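PKS (Streptomyces albus, PDB 4OQJ) probably catalyses chain-extending condensation as a ketosynthase domain of the AT-less type I polyketide synthase that builds the antibiotic oxazolomycin. Local coordinates at residues 124-129 / 506-511; 500-505 / 690-695; 114-119 / 697-702; 465-470 / 494-499; 24-29 / 274-279. All coordinates share one frame; numbering follows the deposited sequence.

Contact 1 (124-129 / 506-511); sequences DPQRGE and GRRVLP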
# COMPACT_ATOMS: atom_id res chain seq x y z
N ASP A 124 -9.61 -10.15 -20.49
CA ASP A 124 -10.94 -9.88 -19.96
C ASP A 124 -11.05 -10.54 -18.58
O ASP A 124 -11.19 -11.77 -18.49
CB ASP A 124 -12.02 -10.41 -20.92
CG ASP A 124 -13.42 -10.28 -20.36
OD1 ASP A 124 -13.60 -9.59 -19.32
OD2 ASP A 124 -14.36 -10.86 -20.98
N PRO A 125 -10.98 -9.75 -17.51
CA PRO A 125 -11.00 -10.41 -16.19
C PRO A 125 -12.33 -11.05 -15.82
O PRO A 125 -12.40 -11.74 -14.80
CB PRO A 125 -10.67 -9.27 -15.21
CG PRO A 125 -10.24 -8.12 -16.04
CD PRO A 125 -10.84 -8.29 -17.40
N GLN A 126 -13.38 -10.84 -16.61
CA GLN A 126 -14.64 -11.51 -16.33
C GLN A 126 -14.57 -12.99 -16.69
O GLN A 126 -15.45 -13.77 -16.35
CB GLN A 126 -15.81 -10.86 -17.07
CG GLN A 126 -16.05 -9.42 -16.66
CD GLN A 126 -17.32 -8.86 -17.27
OE1 GLN A 126 -17.72 -9.24 -18.38
NE2 GLN A 126 -17.98 -7.97 -16.54
N ARG A 127 -13.51 -13.38 -17.39
CA ARG A 127 -13.32 -14.79 -17.77
C ARG A 127 -11.93 -15.24 -17.32
O ARG A 127 -11.08 -14.40 -17.01
CB ARG A 127 -13.49 -14.97 -19.27
CG ARG A 127 -14.92 -14.75 -19.79
CD ARG A 127 -14.96 -14.86 -21.33
NE ARG A 127 -14.52 -13.62 -21.98
CZ ARG A 127 -14.16 -13.53 -23.26
NH1 ARG A 127 -14.16 -14.60 -24.04
NH2 ARG A 127 -13.79 -12.36 -23.75
N GLY A 128 -11.69 -16.54 -17.27
CA GLY A 128 -10.36 -17.05 -16.98
C GLY A 128 -10.08 -17.22 -15.50
O GLY A 128 -10.91 -16.89 -14.65
N GLU A 129 -8.90 -17.75 -15.20
CA GLU A 129 -8.54 -18.15 -13.84
C GLU A 129 -7.44 -17.26 -13.26
O GLU A 129 -6.96 -17.52 -12.16
CB GLU A 129 -8.08 -19.61 -13.82
N GLY A 506 -9.98 -11.30 -25.13
CA GLY A 506 -9.44 -10.14 -24.42
C GLY A 506 -10.33 -8.93 -24.42
O GLY A 506 -9.87 -7.82 -24.14
N ARG A 507 -11.62 -9.14 -24.71
CA ARG A 507 -12.59 -8.04 -24.77
C ARG A 507 -13.84 -8.43 -24.00
O ARG A 507 -14.27 -9.58 -24.05
CB ARG A 507 -12.93 -7.72 -26.23
CG ARG A 507 -11.79 -7.07 -27.00
CD ARG A 507 -11.59 -5.64 -26.54
NE ARG A 507 -10.52 -4.92 -27.22
CZ ARG A 507 -9.22 -5.08 -26.96
NH1 ARG A 507 -8.82 -5.97 -26.06
NH2 ARG A 507 -8.33 -4.34 -27.60
N ARG A 508 -14.42 -7.48 -23.27
CA ARG A 508 -15.63 -7.78 -22.51
C ARG A 508 -16.75 -8.27 -23.46
O ARG A 508 -16.91 -7.74 -24.55
CB ARG A 508 -16.11 -6.56 -21.75
CG ARG A 508 -17.30 -6.85 -20.85
CD ARG A 508 -17.63 -5.69 -19.95
NE ARG A 508 -16.72 -5.61 -18.81
CZ ARG A 508 -16.96 -4.87 -17.73
NH1 ARG A 508 -18.07 -4.16 -17.64
NH2 ARG A 508 -16.10 -4.87 -16.73
N VAL A 509 -17.50 -9.28 -23.02
CA VAL A 509 -18.60 -9.84 -23.82
C VAL A 509 -19.83 -8.98 -23.61
O VAL A 509 -20.40 -8.99 -22.51
CB VAL A 509 -18.92 -11.30 -23.42
CG1 VAL A 509 -20.08 -11.85 -24.25
CG2 VAL A 509 -17.70 -12.16 -23.56
N LEU A 510 -20.24 -8.25 -24.63
CA LEU A 510 -21.31 -7.26 -24.48
C LEU A 510 -22.45 -7.53 -25.47
O LEU A 510 -22.29 -8.36 -26.36
CB LEU A 510 -20.73 -5.85 -24.64
CG LEU A 510 -19.75 -5.43 -23.52
CD1 LEU A 510 -18.97 -4.19 -23.90
CD2 LEU A 510 -20.51 -5.17 -22.24
N PRO A 511 -23.60 -6.85 -25.30
CA PRO A 511 -24.84 -7.28 -25.99
C PRO A 511 -24.98 -6.95 -27.47
O PRO A 511 -25.62 -7.71 -28.20
CB PRO A 511 -25.94 -6.55 -25.21
CG PRO A 511 -25.32 -6.14 -23.92
CD PRO A 511 -23.88 -5.88 -24.23
O HOH W 1 -16.87 -10.68 -20.49
O HOH W 2 -14.20 -6.97 -18.91
O HOH W 3 -20.13 -8.86 -19.75

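Contact 2 (500-505 / 690-695); sequences AQTLAL and RRVPLP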
# COMPACT_ATOMS: atom_id res chain seq x y z
N ALA A 500 -7.67 -12.06 -34.04
CA ALA A 500 -8.87 -12.84 -33.74
C ALA A 500 -8.87 -13.30 -32.30
O ALA A 500 -9.88 -13.21 -31.63
CB ALA A 500 -9.00 -14.04 -34.68
N GLN A 501 -7.73 -13.80 -31.85
CA GLN A 501 -7.60 -14.32 -30.49
C GLN A 501 -7.79 -13.21 -29.46
O GLN A 501 -8.52 -13.37 -28.47
CB GLN A 501 -6.24 -14.97 -30.29
CG GLN A 501 -6.04 -16.29 -31.06
CD GLN A 501 -4.58 -16.72 -31.13
OE1 GLN A 501 -3.67 -15.91 -30.96
NE2 GLN A 501 -4.35 -18.01 -31.37
N THR A 502 -7.12 -12.09 -29.69
CA THR A 502 -7.19 -10.98 -28.75
C THR A 502 -8.63 -10.50 -28.62
O THR A 502 -9.12 -10.25 -27.53
CB THR A 502 -6.29 -9.84 -29.19
OG1 THR A 502 -4.95 -10.32 -29.28
CG2 THR A 502 -6.37 -8.66 -28.21
N LEU A 503 -9.31 -10.39 -29.75
CA LEU A 503 -10.68 -9.90 -29.76
C LEU A 503 -11.64 -10.86 -29.05
O LEU A 503 -12.58 -10.42 -28.39
CB LEU A 503 -11.14 -9.67 -31.19
CG LEU A 503 -10.56 -8.46 -31.94
CD1 LEU A 503 -10.98 -8.54 -33.41
CD2 LEU A 503 -11.03 -7.15 -31.33
N ALA A 504 -11.41 -12.16 -29.21
CA ALA A 504 -12.29 -13.19 -28.67
C ALA A 504 -12.07 -13.40 -27.18
O ALA A 504 -13.02 -13.65 -26.44
CB ALA A 504 -12.07 -14.53 -29.41
N LEU A 505 -10.81 -13.32 -26.75
CA LEU A 505 -10.42 -13.66 -25.39
C LEU A 505 -10.20 -12.44 -24.51
O LEU A 505 -10.26 -12.54 -23.29
CB LEU A 505 -9.14 -14.49 -25.40
CG LEU A 505 -9.22 -15.85 -26.10
CD1 LEU A 505 -7.81 -16.35 -26.35
CD2 LEU A 505 -10.00 -16.87 -25.27
N ARG A 690 -1.52 -15.43 -29.01
CA ARG A 690 -0.69 -14.24 -28.91
C ARG A 690 -1.57 -13.01 -28.74
O ARG A 690 -2.31 -12.65 -29.65
CB ARG A 690 0.19 -14.09 -30.15
CG ARG A 690 1.19 -15.20 -30.34
CD ARG A 690 2.41 -15.03 -29.46
NE ARG A 690 3.41 -16.04 -29.74
CZ ARG A 690 3.39 -17.28 -29.26
NH1 ARG A 690 4.35 -18.14 -29.59
NH2 ARG A 690 2.41 -17.68 -28.46
N ARG A 691 -1.52 -12.39 -27.57
CA ARG A 691 -2.28 -11.18 -27.32
C ARG A 691 -1.54 -9.95 -27.83
O ARG A 691 -0.34 -9.79 -27.57
CB ARG A 691 -2.56 -11.03 -25.82
CG ARG A 691 -3.62 -11.97 -25.35
CD ARG A 691 -3.69 -12.00 -23.86
NE ARG A 691 -4.85 -12.74 -23.40
CZ ARG A 691 -4.91 -14.07 -23.33
NH1 ARG A 691 -3.88 -14.82 -23.71
NH2 ARG A 691 -6.02 -14.64 -22.88
N VAL A 692 -2.24 -9.07 -28.55
CA VAL A 692 -1.58 -7.89 -29.14
C VAL A 692 -2.42 -6.64 -28.90
O VAL A 692 -3.65 -6.72 -28.79
CB VAL A 692 -1.35 -8.06 -30.66
CG1 VAL A 692 -0.44 -9.26 -30.92
CG2 VAL A 692 -2.68 -8.25 -31.40
N PRO A 693 -1.76 -5.46 -28.85
CA PRO A 693 -2.50 -4.21 -28.68
C PRO A 693 -3.46 -3.91 -29.83
O PRO A 693 -3.04 -3.87 -30.98
CB PRO A 693 -1.38 -3.15 -28.63
CG PRO A 693 -0.16 -3.89 -28.25
CD PRO A 693 -0.30 -5.25 -28.86
N LEU A 694 -4.73 -3.71 -29.51
CA LEU A 694 -5.73 -3.29 -30.48
C LEU A 694 -6.47 -2.10 -29.88
O LEU A 694 -6.28 -1.81 -28.70
CB LEU A 694 -6.70 -4.42 -30.80
CG LEU A 694 -6.08 -5.67 -31.42
CD1 LEU A 694 -7.08 -6.79 -31.42
CD2 LEU A 694 -5.62 -5.38 -32.84
N PRO A 695 -7.29 -1.39 -30.68
CA PRO A 695 -7.93 -0.21 -30.09
C PRO A 695 -8.80 -0.59 -28.89
O PRO A 695 -9.26 -1.72 -28.82
CB PRO A 695 -8.77 0.35 -31.23
CG PRO A 695 -8.05 -0.11 -32.49
CD PRO A 695 -7.52 -1.48 -32.14
O HOH W 4 -8.35 -13.07 -21.52

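Contact 3 (114-119 / 697-702); sequences AYEALE and YPFERV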
# COMPACT_ATOMS: atom_id res chain seq x y z
N ALA A 114 -8.09 1.84 -16.36
CA ALA A 114 -7.75 0.46 -16.01
C ALA A 114 -8.38 -0.53 -16.99
O ALA A 114 -7.74 -1.50 -17.39
CB ALA A 114 -8.20 0.15 -14.58
N TYR A 115 -9.63 -0.28 -17.34
CA TYR A 115 -10.32 -1.06 -18.36
C TYR A 115 -9.50 -1.05 -19.65
O TYR A 115 -9.25 -2.10 -20.23
CB TYR A 115 -11.73 -0.49 -18.58
CG TYR A 115 -12.68 -1.29 -19.47
CD1 TYR A 115 -12.49 -1.36 -20.84
CD2 TYR A 115 -13.80 -1.90 -18.93
CE1 TYR A 115 -13.39 -2.07 -21.65
CE2 TYR A 115 -14.70 -2.59 -19.71
CZ TYR A 115 -14.49 -2.68 -21.08
OH TYR A 115 -15.40 -3.37 -21.85
N GLU A 116 -9.06 0.13 -20.07
CA GLU A 116 -8.26 0.27 -21.28
C GLU A 116 -6.95 -0.49 -21.17
O GLU A 116 -6.51 -1.09 -22.15
CB GLU A 116 -7.95 1.74 -21.59
CG GLU A 116 -9.12 2.54 -22.15
CD GLU A 116 -8.82 4.06 -22.21
OE1 GLU A 116 -7.88 4.51 -21.51
OE2 GLU A 116 -9.52 4.79 -22.96
N ALA A 117 -6.30 -0.44 -20.00
CA ALA A 117 -5.01 -1.10 -19.83
C ALA A 117 -5.14 -2.61 -19.97
O ALA A 117 -4.30 -3.27 -20.59
CB ALA A 117 -4.39 -0.74 -18.49
N LEU A 118 -6.20 -3.17 -19.40
CA LEU A 118 -6.46 -4.61 -19.49
C LEU A 118 -6.84 -4.99 -20.92
O LEU A 118 -6.39 -6.01 -21.44
CB LEU A 118 -7.55 -5.03 -18.51
CG LEU A 118 -7.07 -5.09 -17.06
CD1 LEU A 118 -8.21 -5.00 -16.10
CD2 LEU A 118 -6.29 -6.38 -16.86
N GLU A 119 -7.64 -4.16 -21.57
CA GLU A 119 -7.92 -4.35 -22.99
C GLU A 119 -6.64 -4.38 -23.83
O GLU A 119 -6.50 -5.23 -24.69
CB GLU A 119 -8.83 -3.24 -23.50
CG GLU A 119 -10.30 -3.53 -23.33
CD GLU A 119 -11.13 -2.50 -24.07
OE1 GLU A 119 -10.80 -1.30 -23.95
OE2 GLU A 119 -12.09 -2.90 -24.77
N TYR A 697 -11.94 0.40 -25.84
CA TYR A 697 -13.38 0.64 -25.91
C TYR A 697 -13.73 2.12 -26.13
O TYR A 697 -13.12 3.00 -25.53
CB TYR A 697 -14.05 0.13 -24.63
CG TYR A 697 -15.56 0.09 -24.74
CD1 TYR A 697 -16.21 -1.03 -25.25
CD2 TYR A 697 -16.34 1.18 -24.37
CE1 TYR A 697 -17.59 -1.07 -25.37
CE2 TYR A 697 -17.73 1.14 -24.48
CZ TYR A 697 -18.35 0.01 -24.99
OH TYR A 697 -19.73 -0.05 -25.13
N PRO A 698 -14.72 2.40 -27.01
CA PRO A 698 -15.13 3.79 -27.24
C PRO A 698 -16.17 4.24 -26.21
O PRO A 698 -17.37 4.32 -26.50
CB PRO A 698 -15.71 3.75 -28.66
CG PRO A 698 -16.26 2.37 -28.79
CD PRO A 698 -15.34 1.47 -27.98
N PHE A 699 -15.70 4.53 -25.01
CA PHE A 699 -16.57 4.90 -23.90
C PHE A 699 -17.50 6.02 -24.30
O PHE A 699 -17.08 6.97 -24.94
CB PHE A 699 -15.74 5.34 -22.70
CG PHE A 699 -14.80 4.29 -22.19
CD1 PHE A 699 -15.28 3.22 -21.44
CD2 PHE A 699 -13.45 4.36 -22.47
CE1 PHE A 699 -14.41 2.25 -20.95
CE2 PHE A 699 -12.59 3.39 -22.01
CZ PHE A 699 -13.05 2.34 -21.25
N GLU A 700 -18.77 5.91 -23.94
CA GLU A 700 -19.72 6.96 -24.29
C GLU A 700 -19.35 8.24 -23.56
O GLU A 700 -19.12 8.20 -22.35
CB GLU A 700 -21.16 6.54 -23.95
CG GLU A 700 -22.21 7.44 -24.61
CD GLU A 700 -23.55 6.75 -24.79
OE1 GLU A 700 -23.56 5.59 -25.26
OE2 GLU A 700 -24.59 7.37 -24.48
N ARG A 701 -19.28 9.35 -24.27
CA ARG A 701 -18.90 10.63 -23.64
C ARG A 701 -20.10 11.32 -22.98
O ARG A 701 -20.56 12.36 -23.45
CB ARG A 701 -18.29 11.59 -24.66
CG ARG A 701 -16.99 11.13 -25.28
CD ARG A 701 -16.59 12.05 -26.45
NE ARG A 701 -16.26 13.41 -26.01
CZ ARG A 701 -17.09 14.45 -26.01
NH1 ARG A 701 -18.34 14.32 -26.45
NH2 ARG A 701 -16.66 15.63 -25.59
N VAL A 702 -20.59 10.74 -21.89
CA VAL A 702 -21.68 11.34 -21.12
C VAL A 702 -21.13 12.17 -19.97
O VAL A 702 -20.33 11.69 -19.16
CB VAL A 702 -22.64 10.25 -20.57
CG1 VAL A 702 -23.86 10.88 -19.91
CG2 VAL A 702 -23.06 9.31 -21.67
O HOH W 5 -10.69 3.82 -25.17

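Contact 4 (465-470 / 494-499); sequences RLLVLS and LDLSAV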
# COMPACT_ATOMS: atom_id res chain seq x y z
N ARG A 465 -10.24 -16.52 -40.41
CA ARG A 465 -10.45 -16.30 -38.98
C ARG A 465 -11.76 -15.58 -38.77
O ARG A 465 -12.20 -14.81 -39.62
CB ARG A 465 -9.30 -15.48 -38.37
CG ARG A 465 -7.98 -16.21 -38.32
CD ARG A 465 -7.99 -17.31 -37.28
NE ARG A 465 -6.76 -18.09 -37.28
CZ ARG A 465 -6.37 -18.89 -36.29
NH1 ARG A 465 -7.12 -19.02 -35.20
NH2 ARG A 465 -5.24 -19.57 -36.39
N LEU A 466 -12.36 -15.82 -37.62
CA LEU A 466 -13.56 -15.13 -37.21
C LEU A 466 -13.19 -13.99 -36.28
O LEU A 466 -12.65 -14.22 -35.21
CB LEU A 466 -14.52 -16.10 -36.50
CG LEU A 466 -15.82 -15.47 -35.99
CD1 LEU A 466 -16.67 -14.97 -37.16
CD2 LEU A 466 -16.59 -16.46 -35.15
N LEU A 467 -13.49 -12.76 -36.70
CA LEU A 467 -13.29 -11.57 -35.86
C LEU A 467 -14.60 -11.21 -35.17
O LEU A 467 -15.63 -11.08 -35.83
CB LEU A 467 -12.81 -10.40 -36.71
CG LEU A 467 -11.57 -10.66 -37.57
CD1 LEU A 467 -11.15 -9.37 -38.27
CD2 LEU A 467 -10.42 -11.21 -36.72
N VAL A 468 -14.57 -11.06 -33.85
CA VAL A 468 -15.78 -10.71 -33.11
C VAL A 468 -15.61 -9.38 -32.37
O VAL A 468 -14.54 -9.07 -31.85
CB VAL A 468 -16.19 -11.85 -32.14
CG1 VAL A 468 -16.53 -13.11 -32.93
CG2 VAL A 468 -15.11 -12.11 -31.11
N LEU A 469 -16.66 -8.56 -32.41
CA LEU A 469 -16.68 -7.26 -31.74
C LEU A 469 -17.96 -7.17 -30.95
O LEU A 469 -19.00 -7.67 -31.39
CB LEU A 469 -16.61 -6.11 -32.75
CG LEU A 469 -15.27 -5.72 -33.37
CD1 LEU A 469 -14.75 -6.79 -34.30
CD2 LEU A 469 -15.43 -4.41 -34.13
N SER A 470 -17.91 -6.54 -29.78
CA SER A 470 -19.13 -6.28 -29.03
C SER A 470 -18.99 -5.00 -28.22
O SER A 470 -17.90 -4.62 -27.78
CB SER A 470 -19.50 -7.47 -28.13
OG SER A 470 -18.57 -7.68 -27.08
N LEU A 494 0.42 -7.13 -38.70
CA LEU A 494 -0.39 -7.82 -37.70
C LEU A 494 -0.76 -9.20 -38.20
O LEU A 494 -1.11 -9.38 -39.37
CB LEU A 494 -1.67 -7.04 -37.37
CG LEU A 494 -1.57 -5.88 -36.37
CD1 LEU A 494 -2.87 -5.09 -36.34
CD2 LEU A 494 -1.23 -6.39 -34.98
N ASP A 495 -0.67 -10.19 -37.32
CA ASP A 495 -1.12 -11.54 -37.64
C ASP A 495 -2.63 -11.65 -37.41
O ASP A 495 -3.10 -11.39 -36.31
CB ASP A 495 -0.36 -12.56 -36.78
CG ASP A 495 -0.55 -13.98 -37.25
OD1 ASP A 495 -1.49 -14.25 -38.03
OD2 ASP A 495 0.24 -14.85 -36.82
N LEU A 496 -3.39 -12.03 -38.43
CA LEU A 496 -4.84 -12.13 -38.31
C LEU A 496 -5.25 -13.03 -37.13
O LEU A 496 -6.25 -12.77 -36.45
CB LEU A 496 -5.46 -12.69 -39.59
CG LEU A 496 -6.98 -12.73 -39.60
CD1 LEU A 496 -7.55 -11.32 -39.56
CD2 LEU A 496 -7.49 -13.50 -40.82
N SER A 497 -4.46 -14.07 -36.90
CA SER A 497 -4.66 -14.99 -35.79
C SER A 497 -4.68 -14.26 -34.46
O SER A 497 -5.60 -14.42 -33.65
CB SER A 497 -3.55 -16.03 -35.78
OG SER A 497 -3.77 -17.01 -36.77
N ALA A 498 -3.65 -13.46 -34.25
CA ALA A 498 -3.49 -12.73 -33.00
C ALA A 498 -4.63 -11.74 -32.82
O ALA A 498 -5.13 -11.55 -31.70
CB ALA A 498 -2.15 -12.01 -32.97
N VAL A 499 -5.04 -11.11 -33.92
CA VAL A 499 -6.15 -10.16 -33.87
C VAL A 499 -7.43 -10.89 -33.44
O VAL A 499 -8.15 -10.42 -32.56
CB VAL A 499 -6.36 -9.48 -35.23
CG1 VAL A 499 -7.64 -8.67 -35.25
CG2 VAL A 499 -5.18 -8.56 -35.55

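Contact 5 (24-29 / 274-279); sequences AVIGLA and DGDTVH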
# COMPACT_ATOMS: atom_id res chain seq x y z
N ALA A 24 7.23 -8.36 -16.51
CA ALA A 24 6.81 -7.80 -17.79
C ALA A 24 5.72 -6.76 -17.63
O ALA A 24 4.80 -6.92 -16.82
CB ALA A 24 6.33 -8.90 -18.70
N VAL A 25 5.82 -5.68 -18.40
CA VAL A 25 4.70 -4.78 -18.62
C VAL A 25 3.94 -5.29 -19.83
O VAL A 25 4.47 -5.22 -20.94
CB VAL A 25 5.16 -3.35 -18.86
CG1 VAL A 25 3.97 -2.44 -19.07
CG2 VAL A 25 6.01 -2.86 -17.68
N ILE A 26 2.74 -5.83 -19.64
CA ILE A 26 2.04 -6.48 -20.74
C ILE A 26 0.90 -5.64 -21.28
O ILE A 26 0.27 -6.02 -22.26
CB ILE A 26 1.49 -7.84 -20.34
CG1 ILE A 26 0.48 -7.73 -19.19
CG2 ILE A 26 2.64 -8.79 -20.00
CD1 ILE A 26 -0.26 -9.04 -18.95
N GLY A 27 0.64 -4.51 -20.65
CA GLY A 27 -0.37 -3.59 -21.15
C GLY A 27 -0.22 -2.27 -20.42
O GLY A 27 0.45 -2.19 -19.40
N LEU A 28 -0.84 -1.22 -20.96
CA LEU A 28 -0.78 0.09 -20.32
C LEU A 28 -1.77 1.02 -20.97
O LEU A 28 -2.27 0.74 -22.05
CB LEU A 28 0.64 0.69 -20.37
CG LEU A 28 1.34 0.89 -21.73
CD1 LEU A 28 0.81 2.10 -22.46
CD2 LEU A 28 2.83 1.05 -21.50
N ALA A 29 -2.09 2.10 -20.27
CA ALA A 29 -3.03 3.08 -20.76
C ALA A 29 -2.80 4.41 -20.07
O ALA A 29 -2.26 4.46 -18.96
CB ALA A 29 -4.46 2.61 -20.55
N ASP A 274 2.77 -17.40 -21.87
CA ASP A 274 1.38 -17.22 -22.28
C ASP A 274 1.26 -16.54 -23.63
O ASP A 274 0.17 -16.46 -24.20
CB ASP A 274 0.60 -16.41 -21.24
CG ASP A 274 0.49 -17.12 -19.90
OD1 ASP A 274 0.75 -18.34 -19.87
OD2 ASP A 274 0.15 -16.47 -18.89
N GLY A 275 2.37 -16.02 -24.15
CA GLY A 275 2.37 -15.39 -25.45
C GLY A 275 1.94 -13.92 -25.43
O GLY A 275 1.55 -13.40 -26.47
N ASP A 276 2.00 -13.27 -24.27
CA ASP A 276 1.60 -11.87 -24.17
C ASP A 276 2.57 -10.92 -24.90
O ASP A 276 3.73 -11.25 -25.13
CB ASP A 276 1.51 -11.42 -22.70
CG ASP A 276 0.56 -12.27 -21.88
OD1 ASP A 276 -0.43 -12.78 -22.43
OD2 ASP A 276 0.82 -12.43 -20.68
N THR A 277 2.09 -9.74 -25.27
CA THR A 277 2.99 -8.69 -25.72
C THR A 277 3.74 -8.10 -24.52
O THR A 277 3.12 -7.68 -23.54
CB THR A 277 2.22 -7.59 -26.44
OG1 THR A 277 1.69 -8.12 -27.67
CG2 THR A 277 3.13 -6.41 -26.78
N VAL A 278 5.07 -8.10 -24.58
CA VAL A 278 5.89 -7.46 -23.54
C VAL A 278 6.32 -6.08 -24.04
O VAL A 278 7.02 -5.97 -25.05
CB VAL A 278 7.11 -8.33 -23.18
CG1 VAL A 278 7.94 -7.70 -22.07
CG2 VAL A 278 6.65 -9.73 -22.74
N HIS A 279 5.87 -5.04 -23.37
CA HIS A 279 6.18 -3.67 -23.77
C HIS A 279 7.54 -3.23 -23.20
O HIS A 279 8.26 -2.43 -23.81
CB HIS A 279 5.08 -2.72 -23.29
CG HIS A 279 3.78 -2.91 -24.00
ND1 HIS A 279 2.94 -3.98 -23.73
CD2 HIS A 279 3.18 -2.20 -24.98
CE1 HIS A 279 1.88 -3.90 -24.52
NE2 HIS A 279 1.99 -2.83 -25.27
O HOH W 6 -0.31 -8.33 -23.86

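Contact 1 (124-129 / 506-511)
Asp124 OD2 is the polar centre of this junction, facing Arg508 CA across the interface while Arg127 grips it side-on from within its own loop. Arg127 NE (2.9 Å) and NH2 (3.2 Å) both reach Asp124 OD2 from the guanidinium plane, NH2 on its anti lone pair. A water that donates to Asp124 OD2 at 2.6 Å also donates to Gln126 OE1 and accepts from Val509 N, carrying the carboxylate's hold across the gap. The other oxygen, OD1, closes an Asx turn with Gln126 N and meets a second water, which is held in turn by Arg508 NE. Arg127 NH2 also makes a weak bond to Arg507 O, 2.8 Å (119°), while NH1 bonds Ala504 O; Val509 CG2 lies over one guanidinium face. Gln126 lays its amide flat on the guanidinium of Arg508, the planes 4° apart and NE2 3.4 Å above the centre; Arg508 NH2 itself bonds Lys179 O. Gly506 passes close by, its CA 3.9 Å from Asp124 N. The water-lined seam joins the ketosynthase body to its C-terminal extension, which probably belongs to the linker subdomain, as in other type I synthases.

Contact 2 (500-505 / 690-695)
Thr502, on helix 496-505 of the ketosynthase's C-terminal extension, meets a returning segment, 690-695, that probably corresponds to the post-acyltransferase linker of type I polyketide synthases. Thr502 CB lies 3.9 Å from Leu694 CD1. Thr502 CG2, anti to the backbone N, is 3.8 Å from Leu694 CD1 and also runs against Val692 O. The hydroxyl takes the other branch: with chi1 at -59°, Thr502 OG1 sits anti to the carbonyl carbon and accepts from Val692 N at 3.1 Å (155°), while also bonding Ala498 O one helical turn back. The oxygen is thus shared between its own helix and the linker backbone. One residue earlier, the extended side chain of Gln501 takes Arg690 N on OE1 in a straight bond of 2.9 Å (168°), the donor lying above the amide plane; NE2 turns to Pro688 O. Leu503 crosses Leu694 at about a right angle, CG to CD1. Arg691 directs NE to Gly122 O, and its NH2 gives an in-plane N-H to a water that donates to Leu505 O at 2.7 Å.

Contact 3 (114-119 / 697-702)
Phe699 turns its edge toward the face of Tyr115, an offset edge-to-face pair with centroids 5.5 Å apart and planes at 75°. Tyr115 CG is anti to the backbone N (chi1 -172°), which carries its ring toward the linker. Phe699 CE1 stands above the tyrosine ring near the rim, and CZ approaches Tyr115 CD1 to 3.8 Å. Glu116 comes in at the edge of the phenylalanine ring, its CG near the ring plane and its OE2 3.5 Å from Phe699 CE2. That carboxylate is otherwise engaged: OE2 pairs with Arg31 and takes a hydrogen bond from a water that also donates to Tyr697 O. One turn after Tyr115, Glu119 OE1 accepts from Tyr697 N at 2.8 Å (156°) through its syn lone pair, and the same oxygen lies at the edge of the Tyr115 ring. Tyr697 CB meets Tyr115 CE1 at 3.8 Å, and the phenol OH ends at Asn472 N. Helix 105-121 thereby receives Tyr-Pro-Phe on Tyr115, Glu116 and Glu119, consistent with the YPF motif of the linker that, in type I polyketide synthases, packs back on the ketosynthase.

Contact 4 (465-470 / 494-499)
Strand-on-helix packing joins 465-470 to 494-499 within the C-terminal extension, where an edge strand of a three-stranded antiparallel sheet receives the first turn of helix 496-505. The apolar part is carried by Leu467 and Leu496. Leu467 CD2 is the meeting point, 4.0 Å from Leu496 CD1 and equally far from Val499 CG1. Leu496, its CG anti to the backbone N (chi1 -175°), slides past Arg465 in the opposite direction, CD2 coming within 3.6 Å of Arg465 CB. Beyond CG the arginine bends, and Ser497 sits over one face of its guanidinium: Ser497 OG is 3.0 Å from Arg465 NH2, but the angle is too poor for a hydrogen bond, so this is a polar atom resting on a flat cation. The partner of NH2 is Glu687, in a salt bridge. Asp495 caps the helix, OD1 taking Ser497 N at 3.2 Å from above the carboxylate plane. On this side of the sheet Leu469 continues the packing onto helix 474-490, which Val499 also touches through Leu488, whereas Leu466 and Val468 face helices 660-673 and 680-684; strand 512-518 pairs alongside.

Contact 5 (24-29 / 274-279)
His279 has CG anti to its carbonyl carbon (chi1 -68°), and a chi2 of 75° turns ND1 toward Val25, whose carbonyl oxygen is held twice. The receiving strand, 23-31, runs inside the large mixed sheet of this thiolase-fold ketosynthase, between strands 259-267 and 280-289; helix 268-274 and the loop 274-279, which crosses the strand at Val25 and Ile26, connect those two neighbours. His279 N donates almost head-on to Val25 O at 2.8 Å, and ND1 adds a weak bond of 3.4 Å from the ring edge, so backbone and imidazole of one residue share an acceptor. The touching parts run 90° apart, which makes this a crossing over the strand before the new strand pairs with it. Ile26 CA approaches Thr277 O to 3.2 Å in a CA-H...O contact. The Ile26 side chain then leans on Asp276, CG2 lying 3.9 Å from the aspartate CB, while the carboxylate is engaged by Lys266 and Tyr123. Val278 CG1 rests 3.9 Å from Ala24 CB. Gly275, with positive phi, closes helix 268-274 in a Schellman motif. A water donates to Ile26 O at 2.9 Å and accepts a weak bond from Thr277 N.

Taken together, contacts 1 to 3 bring late segments onto the core or the extension, while contacts 4 and 5 lie within the extension and the core. Contact 5 closes first, inside the large thiolase-fold sheet; contact 4 follows and is nested inside contact 1, which itself lies inside the long loop closed by contact 3. Contacts 2 and 4 share helix 496-505, their centres about 7 Å apart, whereas the centres of contacts 3 and 4 stand about 19 Å apart. The segments 690-695 and 697-702 adjoin, so one linker serves contacts 2 and 3, and Arg691 O bonds Thr277 OG1 to reach contact 5. Arg507 ties contact 1 to both Pro695 and Glu119. Core, extension and returning linker are thereby interlocked.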